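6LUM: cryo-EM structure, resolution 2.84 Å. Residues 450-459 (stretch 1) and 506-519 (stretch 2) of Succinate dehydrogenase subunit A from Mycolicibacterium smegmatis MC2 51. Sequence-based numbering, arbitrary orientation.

Stretch 1 450-459: RVADIRGALQ
Stretch 2, residues 506-519: LEAIELGFLLELAE

How do the two backbones lie? Both are α-helical, stretch 1 from Val 451 and stretch 2 throughout, with phi/psi near -63/-41 and mostly i to i-4 hydrogen bonds of about 3.0 Å, such as Leu 515 N to Leu 511 O at 3.0 Å; Gly 512 N also makes a weak bond to Ile 509 O at 3.2 Å. They run the same way, N-to-C directions 26° apart, and their axes approach to 10.5 Å. The CA of Val 451 lies 6.3 Å from that of Ala 508, Arg 455 CA 6.7 Å from Leu 511 CA, and Leu 458 CA 7.7 Å from Leu 515 CA, so the helices diverge slightly toward their C-terminal ends.

What meets the first turn of stretch 2? Glu 507 (m, t, chi3 0°) points toward stretch 1 and forms a long salt bridge, its OE1 3.9 Å from Arg 455 NH2; Arg 455 reaches it with chi angles t, t, p and 69°. No hydrogen bond crosses the interface. One residue on, where Val 451 CA comes within 6.3 Å of Ala 508 CA, Ala 508 CB lies 4.1 Å from CG2 of Val 451 (t).

Why is Leu 511 central? Its t, p side chain points toward stretch 1 and has the largest covered area. CD2 lies 3.8 Å from Val 451 CG1 and 3.7 Å from CG2 of Ile 454 (m, t), while CD1 lies 3.9 Å from Arg 455 CB, using the aliphatic part of that charged residue.

How does the contact continue? Leu 458 (t, p) points toward stretch 2 and spans three residues. Its CD2 lies 4.0 Å from CB of Leu 514 (m, t), and its CD1 4.1 Å from CD2 of Leu 515 (m, t), which starts sideways but bends nearer. Finally, Leu 458 CD1 packs 3.8 Å from Ala 518 CB, extending the apolar seam by van der Waals contact.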

# COMPACT_ATOMS: atom_id res chain seq x y z
N ARG D 450 -10.43 56.94 -12.94
CA ARG D 450 -10.31 55.62 -13.54
C ARG D 450 -8.99 54.99 -13.14
O ARG D 450 -7.93 55.60 -13.32
CB ARG D 450 -10.43 55.70 -15.06
CG ARG D 450 -10.93 54.41 -15.69
CD ARG D 450 -10.76 54.42 -17.18
NE ARG D 450 -11.87 55.09 -17.85
CZ ARG D 450 -11.73 56.13 -18.66
NH1 ARG D 450 -12.79 56.68 -19.22
NH2 ARG D 450 -10.53 56.62 -18.91
N VAL D 451 -9.05 53.78 -12.60
CA VAL D 451 -7.85 53.09 -12.16
C VAL D 451 -6.88 52.91 -13.31
O VAL D 451 -5.66 53.08 -13.15
CB VAL D 451 -8.21 51.74 -11.52
CG1 VAL D 451 -6.98 50.91 -11.33
CG2 VAL D 451 -8.90 51.96 -10.21
N ALA D 452 -7.39 52.57 -14.49
CA ALA D 452 -6.51 52.40 -15.64
C ALA D 452 -5.82 53.70 -16.01
O ALA D 452 -4.65 53.69 -16.39
CB ALA D 452 -7.31 51.87 -16.83
N ASP D 453 -6.51 54.83 -15.86
CA ASP D 453 -5.89 56.11 -16.18
C ASP D 453 -4.82 56.48 -15.16
O ASP D 453 -3.73 56.94 -15.53
CB ASP D 453 -6.95 57.21 -16.25
CG ASP D 453 -7.50 57.39 -17.64
OD1 ASP D 453 -7.33 56.48 -18.48
OD2 ASP D 453 -8.11 58.44 -17.90
N ILE D 454 -5.10 56.28 -13.87
CA ILE D 454 -4.10 56.57 -12.85
C ILE D 454 -2.87 55.70 -13.04
O ILE D 454 -1.74 56.18 -12.96
CB ILE D 454 -4.71 56.39 -11.45
CG1 ILE D 454 -5.73 57.47 -11.17
CG2 ILE D 454 -3.63 56.43 -10.41
CD1 ILE D 454 -6.47 57.24 -9.92
N ARG D 455 -3.08 54.41 -13.30
CA ARG D 455 -1.95 53.50 -13.45
C ARG D 455 -1.15 53.81 -14.70
O ARG D 455 0.08 53.78 -14.68
CB ARG D 455 -2.43 52.07 -13.45
CG ARG D 455 -1.40 51.10 -13.89
CD ARG D 455 -1.69 49.71 -13.40
NE ARG D 455 -3.09 49.33 -13.53
CZ ARG D 455 -3.71 49.12 -14.68
NH1 ARG D 455 -3.06 49.27 -15.83
NH2 ARG D 455 -4.99 48.78 -14.70
N GLY D 456 -1.83 54.11 -15.81
CA GLY D 456 -1.11 54.49 -17.01
C GLY D 456 -0.31 55.76 -16.83
O GLY D 456 0.80 55.88 -17.34
N ALA D 457 -0.86 56.73 -16.10
CA ALA D 457 -0.11 57.95 -15.83
C ALA D 457 1.11 57.67 -14.97
O ALA D 457 2.20 58.19 -15.25
CB ALA D 457 -1.01 58.97 -15.15
N LEU D 458 0.96 56.84 -13.94
CA LEU D 458 2.10 56.47 -13.11
C LEU D 458 3.20 55.82 -13.94
O LEU D 458 4.37 56.20 -13.85
CB LEU D 458 1.67 55.52 -11.99
CG LEU D 458 2.82 54.79 -11.30
CD1 LEU D 458 3.48 55.68 -10.28
CD2 LEU D 458 2.36 53.51 -10.66
N GLN D 459 2.83 54.82 -14.74
CA GLN D 459 3.83 54.07 -15.48
C GLN D 459 4.51 54.93 -16.53
O GLN D 459 5.73 54.84 -16.73
CB GLN D 459 3.19 52.85 -16.11
CG GLN D 459 2.62 51.90 -15.10
CD GLN D 459 2.04 50.68 -15.71
OE1 GLN D 459 1.90 49.65 -15.07
NE2 GLN D 459 1.68 50.77 -16.98
N LEU D 506 -9.34 44.10 -6.86
CA LEU D 506 -7.95 43.77 -6.61
C LEU D 506 -7.01 44.55 -7.50
O LEU D 506 -5.89 44.84 -7.10
CB LEU D 506 -7.75 42.27 -6.77
CG LEU D 506 -8.47 41.59 -5.62
CD1 LEU D 506 -8.78 40.17 -5.95
CD2 LEU D 506 -7.66 41.68 -4.36
N GLU D 507 -7.45 44.96 -8.69
CA GLU D 507 -6.61 45.84 -9.49
C GLU D 507 -6.41 47.19 -8.80
O GLU D 507 -5.30 47.73 -8.81
CB GLU D 507 -7.21 46.03 -10.87
CG GLU D 507 -6.95 44.88 -11.81
CD GLU D 507 -7.34 45.20 -13.23
OE1 GLU D 507 -7.82 46.33 -13.47
OE2 GLU D 507 -7.17 44.33 -14.11
N ALA D 508 -7.46 47.73 -8.20
CA ALA D 508 -7.29 48.97 -7.44
C ALA D 508 -6.36 48.77 -6.25
O ALA D 508 -5.47 49.60 -5.97
CB ALA D 508 -8.65 49.47 -6.97
N ILE D 509 -6.55 47.66 -5.53
CA ILE D 509 -5.71 47.38 -4.37
C ILE D 509 -4.25 47.28 -4.77
O ILE D 509 -3.36 47.79 -4.07
CB ILE D 509 -6.20 46.11 -3.66
CG1 ILE D 509 -7.48 46.40 -2.89
CG2 ILE D 509 -5.16 45.60 -2.73
CD1 ILE D 509 -7.98 45.23 -2.12
N GLU D 510 -3.96 46.65 -5.91
CA GLU D 510 -2.57 46.54 -6.37
C GLU D 510 -2.02 47.87 -6.84
O GLU D 510 -0.81 48.11 -6.72
CB GLU D 510 -2.45 45.52 -7.49
CG GLU D 510 -3.10 44.18 -7.23
CD GLU D 510 -2.32 43.29 -6.29
OE1 GLU D 510 -2.84 42.95 -5.21
OE2 GLU D 510 -1.19 42.91 -6.65
N LEU D 511 -2.86 48.73 -7.40
CA LEU D 511 -2.38 50.07 -7.73
C LEU D 511 -1.91 50.81 -6.49
O LEU D 511 -0.97 51.62 -6.56
CB LEU D 511 -3.49 50.85 -8.44
CG LEU D 511 -3.20 52.31 -8.74
CD1 LEU D 511 -1.96 52.41 -9.59
CD2 LEU D 511 -4.37 52.92 -9.44
N GLY D 512 -2.54 50.56 -5.35
CA GLY D 512 -2.03 51.15 -4.11
C GLY D 512 -0.58 50.80 -3.83
O GLY D 512 0.26 51.68 -3.57
N PHE D 513 -0.26 49.51 -3.89
CA PHE D 513 1.11 49.05 -3.72
C PHE D 513 2.05 49.66 -4.75
O PHE D 513 3.18 50.04 -4.43
CB PHE D 513 1.18 47.53 -3.81
CG PHE D 513 0.44 46.82 -2.73
CD1 PHE D 513 0.69 47.11 -1.41
CD2 PHE D 513 -0.49 45.86 -3.03
CE1 PHE D 513 0.02 46.44 -0.41
CE2 PHE D 513 -1.16 45.20 -2.04
CZ PHE D 513 -0.90 45.49 -0.73
N LEU D 514 1.61 49.73 -6.00
CA LEU D 514 2.45 50.32 -7.04
C LEU D 514 2.81 51.75 -6.69
O LEU D 514 3.96 52.17 -6.88
CB LEU D 514 1.75 50.28 -8.39
CG LEU D 514 1.67 48.93 -9.10
CD1 LEU D 514 1.19 49.11 -10.51
CD2 LEU D 514 3.02 48.30 -9.08
N LEU D 515 1.86 52.52 -6.17
CA LEU D 515 2.16 53.92 -5.83
C LEU D 515 3.15 54.02 -4.68
O LEU D 515 4.09 54.83 -4.73
CB LEU D 515 0.88 54.66 -5.50
CG LEU D 515 -0.04 55.01 -6.67
CD1 LEU D 515 -1.39 55.33 -6.14
CD2 LEU D 515 0.51 56.18 -7.44
N GLU D 516 2.97 53.20 -3.64
CA GLU D 516 3.92 53.22 -2.53
C GLU D 516 5.34 52.90 -3.00
O GLU D 516 6.29 53.63 -2.69
CB GLU D 516 3.52 52.24 -1.44
CG GLU D 516 2.35 52.66 -0.63
CD GLU D 516 2.12 51.72 0.51
OE1 GLU D 516 2.82 50.69 0.58
OE2 GLU D 516 1.23 52.00 1.35
N LEU D 517 5.49 51.79 -3.73
CA LEU D 517 6.82 51.39 -4.17
C LEU D 517 7.43 52.39 -5.13
O LEU D 517 8.64 52.59 -5.12
CB LEU D 517 6.75 50.01 -4.82
CG LEU D 517 6.20 48.94 -3.89
CD1 LEU D 517 6.21 47.61 -4.57
CD2 LEU D 517 7.02 48.90 -2.63
N ALA D 518 6.61 53.04 -5.95
CA ALA D 518 7.14 54.07 -6.83
C ALA D 518 7.74 55.21 -6.04
O ALA D 518 8.84 55.69 -6.36
CB ALA D 518 6.05 54.57 -7.76
N GLU D 519 7.06 55.66 -4.99
CA GLU D 519 7.63 56.76 -4.21
C GLU D 519 8.89 56.33 -3.48
O GLU D 519 9.84 57.11 -3.37
CB GLU D 519 6.63 57.33 -3.23
CG GLU D 519 6.92 58.78 -2.90
CD GLU D 519 6.13 59.29 -1.72
OE1 GLU D 519 6.70 60.05 -0.90
OE2 GLU D 519 4.94 58.94 -1.59